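Local atomic coordinates of hydrazine synthase subunit alpha (Candidatus Kuenenia stuttgartiensis, PDB entry 5C2V), a protein that forms hydrazine from hydroxylamine and ammonia as the alpha subunit of the hydrazine synthase complex, carrying two c-type hemes. Residues 494-505 with 763-771; 133-143 with 195-203. All coordinates share one frame; numbering follows the deposited sequence.

Contact 1: 494-505 with 763-771. With CA (calcium ion), chain Z.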
loop_
_atom_site.group_PDB
_atom_site.type_symbol
_atom_site.label_atom_id
_atom_site.label_comp_id
_atom_site.label_asym_id
_atom_site.label_seq_id
_atom_site.Cartn_x
_atom_site.Cartn_y
_atom_site.Cartn_z
ATOM N N SER D 494 -17.043 1.967 -21.732
ATOM C CA SER D 494 -17.332 2.797 -22.897
ATOM C C SER D 494 -17.635 4.244 -22.506
ATOM O O SER D 494 -17.555 5.151 -23.336
ATOM C CB SER D 494 -18.506 2.212 -23.687
ATOM O OG SER D 494 -18.907 3.083 -24.732
ATOM N N ASN D 495 -17.992 4.448 -21.242
ATOM C CA ASN D 495 -18.324 5.774 -20.731
ATOM C C ASN D 495 -17.112 6.632 -20.367
ATOM O O ASN D 495 -17.114 7.840 -20.601
ATOM C CB ASN D 495 -19.244 5.648 -19.515
ATOM C CG ASN D 495 -20.625 5.142 -19.881
ATOM O OD1 ASN D 495 -21.150 5.460 -20.948
ATOM N ND2 ASN D 495 -21.221 4.351 -18.997
ATOM N N SER D 496 -16.085 6.019 -19.784
ATOM C CA SER D 496 -14.905 6.771 -19.366
ATOM C C SER D 496 -13.630 5.937 -19.411
ATOM O O SER D 496 -13.662 4.720 -19.224
ATOM C CB SER D 496 -15.098 7.327 -17.953
ATOM O OG SER D 496 -14.987 6.302 -16.981
ATOM N N GLY D 497 -12.506 6.605 -19.653
ATOM C CA GLY D 497 -11.212 5.952 -19.664
ATOM C C GLY D 497 -10.638 5.829 -18.267
ATOM O O GLY D 497 -9.561 5.266 -18.074
ATOM N N THR D 498 -11.364 6.358 -17.287
ATOM C CA THR D 498 -10.931 6.298 -15.896
ATOM C C THR D 498 -11.870 5.417 -15.079
ATOM O O THR D 498 -12.854 4.892 -15.601
ATOM C CB THR D 498 -10.871 7.698 -15.258
ATOM O OG1 THR D 498 -12.194 8.133 -14.918
ATOM C CG2 THR D 498 -10.236 8.696 -16.214
ATOM N N ALA D 499 -11.562 5.264 -13.796
ATOM C CA ALA D 499 -12.380 4.452 -12.902
ATOM C C ALA D 499 -13.611 5.226 -12.440
ATOM O O ALA D 499 -14.502 4.671 -11.798
ATOM C CB ALA D 499 -11.561 3.992 -11.708
ATOM N N PHE D 500 -13.649 6.513 -12.772
ATOM C CA PHE D 500 -14.772 7.368 -12.412
ATOM C C PHE D 500 -15.944 7.153 -13.359
ATOM O O PHE D 500 -15.812 7.328 -14.571
ATOM C CB PHE D 500 -14.355 8.842 -12.429
ATOM C CG PHE D 500 -13.347 9.204 -11.374
ATOM C CD1 PHE D 500 -11.998 8.967 -11.575
ATOM C CD2 PHE D 500 -13.750 9.794 -10.187
ATOM C CE1 PHE D 500 -11.068 9.302 -10.607
ATOM C CE2 PHE D 500 -12.825 10.132 -9.215
ATOM C CZ PHE D 500 -11.483 9.885 -9.427
ATOM N N GLN D 501 -17.091 6.775 -12.805
ATOM C CA GLN D 501 -18.297 6.614 -13.607
ATOM C C GLN D 501 -18.968 7.964 -13.847
ATOM O O GLN D 501 -18.485 8.999 -13.387
ATOM C CB GLN D 501 -19.269 5.643 -12.938
ATOM C CG GLN D 501 -18.841 4.188 -13.032
ATOM C CD GLN D 501 -19.818 3.245 -12.359
ATOM O OE1 GLN D 501 -20.548 3.637 -11.449
ATOM N NE2 GLN D 501 -19.840 1.997 -12.810
ATOM N N GLN D 502 -20.082 7.942 -14.571
ATOM C CA GLN D 502 -20.765 9.165 -14.981
ATOM C C GLN D 502 -21.275 9.976 -13.795
ATOM O O GLN D 502 -21.815 9.429 -12.833
ATOM C CB GLN D 502 -21.923 8.828 -15.919
ATOM C CG GLN D 502 -21.499 8.040 -17.143
ATOM C CD GLN D 502 -22.673 7.458 -17.901
ATOM O OE1 GLN D 502 -23.424 6.641 -17.369
ATOM N NE2 GLN D 502 -22.838 7.876 -19.151
ATOM N N ARG D 503 -21.086 11.288 -13.876
ATOM C CA ARG D 503 -21.492 12.205 -12.820
ATOM C C ARG D 503 -21.682 13.608 -13.382
ATOM O O ARG D 503 -21.291 13.891 -14.514
ATOM C CB ARG D 503 -20.471 12.209 -11.682
ATOM C CG ARG D 503 -19.035 12.416 -12.119
ATOM C CD ARG D 503 -18.089 11.927 -11.040
ATOM N NE ARG D 503 -18.197 10.484 -10.849
ATOM C CZ ARG D 503 -17.674 9.823 -9.822
ATOM N NH1 ARG D 503 -17.009 10.479 -8.880
ATOM N NH2 ARG D 503 -17.821 8.509 -9.731
ATOM N N GLY D 504 -22.293 14.483 -12.590
ATOM C CA GLY D 504 -22.569 15.836 -13.033
ATOM C C GLY D 504 -22.491 16.824 -11.890
ATOM O O GLY D 504 -22.285 16.440 -10.739
ATOM N N ILE D 505 -22.645 18.104 -12.207
ATOM C CA ILE D 505 -22.461 19.157 -11.218
ATOM C C ILE D 505 -23.769 19.551 -10.541
ATOM O O ILE D 505 -24.664 20.108 -11.179
ATOM C CB ILE D 505 -21.831 20.411 -11.854
ATOM C CG1 ILE D 505 -20.543 20.045 -12.595
ATOM C CG2 ILE D 505 -21.563 21.471 -10.797
ATOM C CD1 ILE D 505 -19.889 21.216 -13.300
ATOM N N LEU D 763 -14.079 16.423 -12.719
ATOM C CA LEU D 763 -15.218 15.509 -12.689
ATOM C C LEU D 763 -14.799 14.050 -12.848
ATOM O O LEU D 763 -15.623 13.145 -12.726
ATOM C CB LEU D 763 -16.226 15.872 -13.781
ATOM C CG LEU D 763 -17.201 17.016 -13.497
ATOM C CD1 LEU D 763 -17.962 17.378 -14.759
ATOM C CD2 LEU D 763 -18.163 16.635 -12.383
ATOM N N GLY D 764 -13.517 13.821 -13.113
ATOM C CA GLY D 764 -13.023 12.477 -13.352
ATOM C C GLY D 764 -12.664 12.203 -14.801
ATOM O O GLY D 764 -12.314 11.076 -15.150
ATOM N N ALA D 765 -12.768 13.231 -15.640
ATOM C CA ALA D 765 -12.329 13.163 -17.034
ATOM C C ALA D 765 -13.006 12.042 -17.815
ATOM O O ALA D 765 -12.340 11.248 -18.479
ATOM C CB ALA D 765 -10.812 13.005 -17.100
ATOM N N GLN D 766 -14.332 11.983 -17.736
ATOM C CA GLN D 766 -15.087 10.970 -18.460
ATOM C C GLN D 766 -15.159 11.286 -19.949
ATOM O O GLN D 766 -14.621 12.290 -20.415
ATOM C CB GLN D 766 -16.503 10.835 -17.890
ATOM C CG GLN D 766 -16.572 10.330 -16.458
ATOM C CD GLN D 766 -16.341 11.429 -15.441
ATOM O OE1 GLN D 766 -16.184 12.596 -15.797
ATOM N NE2 GLN D 766 -16.325 11.062 -14.164
ATOM N N TRP D 767 -15.833 10.408 -20.681
ATOM C CA TRP D 767 -16.059 10.553 -22.114
ATOM C C TRP D 767 -17.552 10.694 -22.348
ATOM O O TRP D 767 -18.034 11.712 -22.848
ATOM C CB TRP D 767 -15.492 9.350 -22.873
ATOM C CG TRP D 767 -16.137 9.072 -24.208
ATOM C CD1 TRP D 767 -17.202 8.249 -24.447
ATOM C CD2 TRP D 767 -15.719 9.566 -25.489
ATOM N NE1 TRP D 767 -17.493 8.228 -25.790
ATOM C CE2 TRP D 767 -16.597 9.024 -26.452
ATOM C CE3 TRP D 767 -14.700 10.423 -25.912
ATOM C CZ2 TRP D 767 -16.482 9.311 -27.811
ATOM C CZ3 TRP D 767 -14.591 10.708 -27.263
ATOM C CH2 TRP D 767 -15.476 10.154 -28.196
ATOM N N ASP D 768 -18.284 9.653 -21.965
ATOM C CA ASP D 768 -19.727 9.669 -22.063
ATOM C C ASP D 768 -20.279 9.960 -20.675
ATOM O O ASP D 768 -20.285 9.092 -19.804
ATOM C CB ASP D 768 -20.222 8.320 -22.590
ATOM C CG ASP D 768 -21.600 8.394 -23.194
ATOM O OD1 ASP D 768 -22.463 9.079 -22.617
ATOM O OD2 ASP D 768 -21.817 7.767 -24.251
ATOM N N ASN D 769 -20.734 11.192 -20.474
ATOM C CA ASN D 769 -21.291 11.603 -19.192
ATOM C C ASN D 769 -22.814 11.612 -19.192
ATOM O O ASN D 769 -23.439 11.971 -18.197
ATOM C CB ASN D 769 -20.753 12.976 -18.788
ATOM C CG ASN D 769 -19.775 12.896 -17.628
ATOM O OD1 ASN D 769 -19.793 11.938 -16.852
ATOM N ND2 ASN D 769 -18.919 13.903 -17.501
ATOM N N ILE D 770 -23.404 11.231 -20.320
ATOM C CA ILE D 770 -24.854 11.141 -20.429
ATOM C C ILE D 770 -25.300 9.690 -20.282
ATOM O O ILE D 770 -25.088 8.883 -21.184
ATOM C CB ILE D 770 -25.355 11.701 -21.775
ATOM C CG1 ILE D 770 -24.864 13.136 -21.971
ATOM C CG2 ILE D 770 -26.874 11.633 -21.849
ATOM C CD1 ILE D 770 -25.232 13.730 -23.313
ATOM N N PRO D 771 -25.923 9.358 -19.139
ATOM C CA PRO D 771 -26.345 7.989 -18.818
ATOM C C PRO D 771 -27.233 7.365 -19.893
ATOM O O PRO D 771 -28.157 8.013 -20.384
ATOM C CB PRO D 771 -27.121 8.162 -17.510
ATOM C CG PRO D 771 -26.543 9.386 -16.895
ATOM C CD PRO D 771 -26.229 10.296 -18.046
HETATM CA CA CA Z . -24.410 7.800 -22.774
HETATM O O HOH W 1 -23.586 6.187 -21.217
HETATM O O HOH W 2 -23.609 6.509 -24.639
#
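Asn495 O accepts two backbone N-H groups from the other segment, Trp767 N at 2.9 Å and that of Asp768. Both donors lie in its carbonyl plane, Asp768 N on a lone pair. With chi1 at 78°, Thr498 OG1 stands between its own N and carbonyl carbon, donating to Gly764 O over 3.0 Å across the contact and accepting from Phe500 N two residues on, an ST turn.

Side-chain amides add further bonds. Gln502, extended beyond CG, brings NE2 to 2.9 Å from Asp768 O, arriving from above the carbonyl plane. Gln766 bends at chi2 (82°), so that NE2 can serve Leu763 O of its own segment and, weakly, Gln501 O. Asn769 OD1 takes a weak bond from Arg503 N, while its ND2 goes to Val644 O.

Segment 763-771 forms the first part of a calcium-binding loop that follows helix 751-762 of the C-terminal heme domain and packs against the middle domain. Asp768 OD1 (2.3 Å from the calcium) and Ile770 O are ligands with Gly772, Asp774 and two waters. OD1 also accepts from Ile770 N in an Asx turn, and OD2 pairs with Arg647. One of the waters donates to Asn495 OD1, making Asn495 a second-shell residue.

Apolar contacts lie alongside. Gly764, at positive phi in a Schellman motif, has no CB to run into Phe500 CB or the preceding carbonyl O, and its CA lies over one face of the Phe500 ring in a CH-pi contact, 4.2 Å from the centroid. Leu763 CD2 meets Ile505 CG1 at 4.2 Å, the chains crossing at about a right angle.

Contact 2: 133-143 with 195-203; sequences AGSIEEGEGRI and GKIIQRITG
Arg200 reaches from helix 196-201 between the Gly134 turn and the Gly141-Arg142 part of the strand, and it covers more of the contact than any other residue. CB lies 4.1 Å from Ile143 CG1, beside the strand. CG points opposite the backbone N (chi1 156°) and the chain runs extended to NE, which carries CG and CD past Arg142 O. NE passes 3.6 Å from Gly134 O. At the tip, chi4 of 77° turns the guanidinium so that NH1 donates to Arg142 O at 3.0 Å, in the guanidinium plane and on a lone pair of the acceptor. NH2 makes a weaker bond of 3.4 Å to Gly134 O, at the edge of the group. Gly141 CA sits under the rim of one face, 3.7 Å from the plane; glycine, with no CB to meet CZ, lets the group come down on the backbone. NH1 also forms a salt bridge with Glu28 of the gamma subunit, a neighbouring chain, which probably balances part of the charge.

Small and branched aliphatic side chains pack beside the arginine. Ile143 sets CD1 against Lys196 O and crosses Gln199 at about a right angle, CG2 being 4.0 Å from Gln199 CG. Ile201 CD1 meets Ala133 CB at 3.8 Å. The strand and helix axes cross at 60°: a short helix docked on the antiparallel hairpin of strands 139-146 and 154-171, within the N-terminal beta-propeller domain at its border with the gamma subunit.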
loop_
_atom_site.group_PDB
_atom_site.type_symbol
_atom_site.label_atom_id
_atom_site.label_comp_id
_atom_site.label_asym_id
_atom_site.label_seq_id
_atom_site.Cartn_x
_atom_site.Cartn_y
_atom_site.Cartn_z
ATOM N N ALA D 133 -39.790 0.536 16.525
ATOM C CA ALA D 133 -39.924 1.984 16.498
ATOM C C ALA D 133 -41.304 2.387 16.985
ATOM O O ALA D 133 -42.301 2.176 16.297
ATOM C CB ALA D 133 -39.677 2.514 15.094
ATOM N N GLY D 134 -41.357 2.977 18.172
ATOM C CA GLY D 134 -42.627 3.266 18.808
ATOM C C GLY D 134 -43.268 1.998 19.338
ATOM O O GLY D 134 -44.402 2.018 19.813
ATOM N N SER D 135 -42.548 0.884 19.228
ATOM C CA SER D 135 -42.986 -0.381 19.804
ATOM C C SER D 135 -41.945 -0.896 20.788
ATOM O O SER D 135 -40.866 -1.314 20.394
ATOM C CB SER D 135 -43.235 -1.418 18.708
ATOM O OG SER D 135 -43.908 -0.845 17.601
ATOM N N ILE D 136 -42.278 -0.883 22.069
ATOM C CA ILE D 136 -41.385 -1.417 23.085
ATOM C C ILE D 136 -42.131 -2.517 23.820
ATOM O O ILE D 136 -41.711 -3.674 23.823
ATOM C CB ILE D 136 -40.899 -0.329 24.059
ATOM C CG1 ILE D 136 -40.066 0.709 23.305
ATOM C CG2 ILE D 136 -40.074 -0.939 25.180
ATOM C CD1 ILE D 136 -38.906 0.121 22.528
ATOM N N GLU D 137 -43.240 -2.139 24.449
ATOM C CA GLU D 137 -44.146 -3.102 25.054
ATOM C C GLU D 137 -45.275 -3.463 24.092
ATOM O O GLU D 137 -45.743 -2.621 23.322
ATOM C CB GLU D 137 -44.716 -2.552 26.358
ATOM C CG GLU D 137 -44.919 -1.048 26.357
ATOM C CD GLU D 137 -45.353 -0.518 27.710
ATOM O OE1 GLU D 137 -44.617 -0.741 28.694
ATOM O OE2 GLU D 137 -46.422 0.124 27.787
ATOM N N GLU D 138 -45.696 -4.724 24.136
ATOM C CA GLU D 138 -46.730 -5.241 23.243
ATOM C C GLU D 138 -48.074 -4.560 23.465
ATOM O O GLU D 138 -48.458 -4.275 24.600
ATOM C CB GLU D 138 -46.883 -6.749 23.433
ATOM C CG GLU D 138 -45.569 -7.500 23.517
ATOM C CD GLU D 138 -45.768 -8.981 23.753
ATOM O OE1 GLU D 138 -44.899 -9.603 24.400
ATOM O OE2 GLU D 138 -46.794 -9.523 23.295
ATOM N N GLY D 139 -48.791 -4.306 22.376
ATOM C CA GLY D 139 -50.090 -3.671 22.462
ATOM C C GLY D 139 -50.456 -2.892 21.216
ATOM O O GLY D 139 -49.987 -3.182 20.115
ATOM N N GLU D 140 -51.309 -1.894 21.406
ATOM C CA GLU D 140 -51.685 -0.974 20.346
ATOM C C GLU D 140 -51.235 0.410 20.779
ATOM O O GLU D 140 -50.934 0.626 21.953
ATOM C CB GLU D 140 -53.192 -0.998 20.086
ATOM C CG GLU D 140 -54.036 -0.608 21.291
ATOM C CD GLU D 140 -55.506 -0.450 20.948
ATOM O OE1 GLU D 140 -55.849 -0.514 19.749
ATOM O OE2 GLU D 140 -56.318 -0.261 21.879
ATOM N N GLY D 141 -51.179 1.347 19.842
ATOM C CA GLY D 141 -50.669 2.663 20.158
ATOM C C GLY D 141 -51.354 3.765 19.383
ATOM O O GLY D 141 -51.928 3.543 18.315
ATOM N N ARG D 142 -51.273 4.967 19.940
ATOM C CA ARG D 142 -52.089 6.092 19.513
ATOM C C ARG D 142 -51.566 6.784 18.262
ATOM O O ARG D 142 -50.363 6.805 18.002
ATOM C CB ARG D 142 -52.197 7.101 20.657
ATOM C CG ARG D 142 -52.656 6.477 21.968
ATOM C CD ARG D 142 -52.229 7.306 23.168
ATOM N NE ARG D 142 -52.756 8.666 23.117
ATOM C CZ ARG D 142 -52.387 9.638 23.945
ATOM N NH1 ARG D 142 -51.483 9.403 24.887
ATOM N NH2 ARG D 142 -52.919 10.847 23.830
ATOM N N ILE D 143 -52.489 7.344 17.488
ATOM C CA ILE D 143 -52.141 8.174 16.343
ATOM C C ILE D 143 -52.700 9.574 16.555
ATOM O O ILE D 143 -53.915 9.771 16.596
ATOM C CB ILE D 143 -52.680 7.593 15.023
ATOM C CG1 ILE D 143 -52.033 6.236 14.736
ATOM C CG2 ILE D 143 -52.436 8.560 13.877
ATOM C CD1 ILE D 143 -52.457 5.622 13.420
ATOM N N GLY D 195 -48.008 1.935 6.693
ATOM C CA GLY D 195 -47.696 3.340 6.860
ATOM C C GLY D 195 -48.269 3.888 8.150
ATOM O O GLY D 195 -48.053 5.051 8.490
ATOM N N LYS D 196 -49.000 3.067 8.887
ATOM C CA LYS D 196 -49.679 3.597 10.058
ATOM C C LYS D 196 -48.740 3.739 11.254
ATOM O O LYS D 196 -49.028 4.495 12.172
ATOM C CB LYS D 196 -50.891 2.728 10.413
ATOM C CG LYS D 196 -52.113 3.014 9.541
ATOM C CD LYS D 196 -52.172 2.065 8.359
ATOM C CE LYS D 196 -53.292 2.402 7.393
ATOM N NZ LYS D 196 -53.383 1.382 6.311
ATOM N N ILE D 197 -47.614 3.029 11.240
ATOM C CA ILE D 197 -46.631 3.162 12.317
ATOM C C ILE D 197 -45.844 4.459 12.150
ATOM O O ILE D 197 -45.576 5.170 13.122
ATOM C CB ILE D 197 -45.668 1.960 12.358
ATOM C CG1 ILE D 197 -46.424 0.720 12.841
ATOM C CG2 ILE D 197 -44.474 2.247 13.265
ATOM C CD1 ILE D 197 -45.543 -0.465 13.154
ATOM N N ILE D 198 -45.493 4.768 10.907
ATOM C CA ILE D 198 -44.887 6.050 10.572
ATOM C C ILE D 198 -45.880 7.172 10.871
ATOM O O ILE D 198 -45.499 8.254 11.320
ATOM C CB ILE D 198 -44.455 6.096 9.090
ATOM C CG1 ILE D 198 -43.334 5.087 8.838
ATOM C CG2 ILE D 198 -43.993 7.488 8.698
ATOM C CD1 ILE D 198 -42.076 5.368 9.628
ATOM N N GLN D 199 -47.160 6.896 10.643
ATOM C CA GLN D 199 -48.214 7.858 10.944
ATOM C C GLN D 199 -48.361 8.032 12.450
ATOM O O GLN D 199 -48.754 9.094 12.930
ATOM C CB GLN D 199 -49.542 7.417 10.324
ATOM C CG GLN D 199 -50.610 8.497 10.331
ATOM C CD GLN D 199 -51.876 8.075 9.612
ATOM O OE1 GLN D 199 -52.069 6.899 9.300
ATOM N NE2 GLN D 199 -52.747 9.039 9.341
ATOM N N ARG D 200 -48.043 6.980 13.194
ATOM C CA ARG D 200 -48.079 7.039 14.645
ATOM C C ARG D 200 -46.940 7.914 15.141
ATOM O O ARG D 200 -47.139 8.789 15.982
ATOM C CB ARG D 200 -47.994 5.633 15.251
ATOM C CG ARG D 200 -47.462 5.590 16.679
ATOM C CD ARG D 200 -47.816 4.278 17.370
ATOM N NE ARG D 200 -47.067 4.079 18.610
ATOM C CZ ARG D 200 -47.341 4.685 19.761
ATOM N NH1 ARG D 200 -48.348 5.542 19.842
ATOM N NH2 ARG D 200 -46.602 4.435 20.834
ATOM N N ILE D 201 -45.745 7.673 14.611
ATOM C CA ILE D 201 -44.572 8.442 15.009
ATOM C C ILE D 201 -44.565 9.874 14.464
ATOM O O ILE D 201 -44.476 10.834 15.230
ATOM C CB ILE D 201 -43.277 7.738 14.557
ATOM C CG1 ILE D 201 -43.228 6.309 15.107
ATOM C CG2 ILE D 201 -42.057 8.527 15.003
ATOM C CD1 ILE D 201 -41.997 5.530 14.691
ATOM N N THR D 202 -44.650 10.014 13.143
ATOM C CA THR D 202 -44.579 11.325 12.493
ATOM C C THR D 202 -45.903 12.090 12.446
ATOM O O THR D 202 -45.928 13.310 12.602
ATOM C CB THR D 202 -44.047 11.201 11.051
ATOM O OG1 THR D 202 -44.943 10.398 10.275
ATOM C CG2 THR D 202 -42.661 10.573 11.044
ATOM N N GLY D 203 -47.000 11.370 12.232
ATOM C CA GLY D 203 -48.289 12.002 12.004
ATOM C C GLY D 203 -48.732 11.938 10.553
ATOM O O GLY D 203 -49.724 12.558 10.167
#

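Overall arrangement
The two contacts lie on opposite sides of the chain's centre, their centres 45 Å apart and their nearest atoms about 30 Å apart, and they share no element. Contact 1 is almost wholly buried and joins parts far apart in sequence, the middle domain and the C-terminal region; mostly loop against loop, with the start of strand 503-510, it relies on backbone bonds, side-chain amides and a calcium ion. Contact 2 is more local, joining a strand and a short helix of one N-terminal domain. It too is largely buried, but it has an exposed margin and touches the gamma subunit, and a single arginine with aliphatic packing takes the place of the metal and amide network.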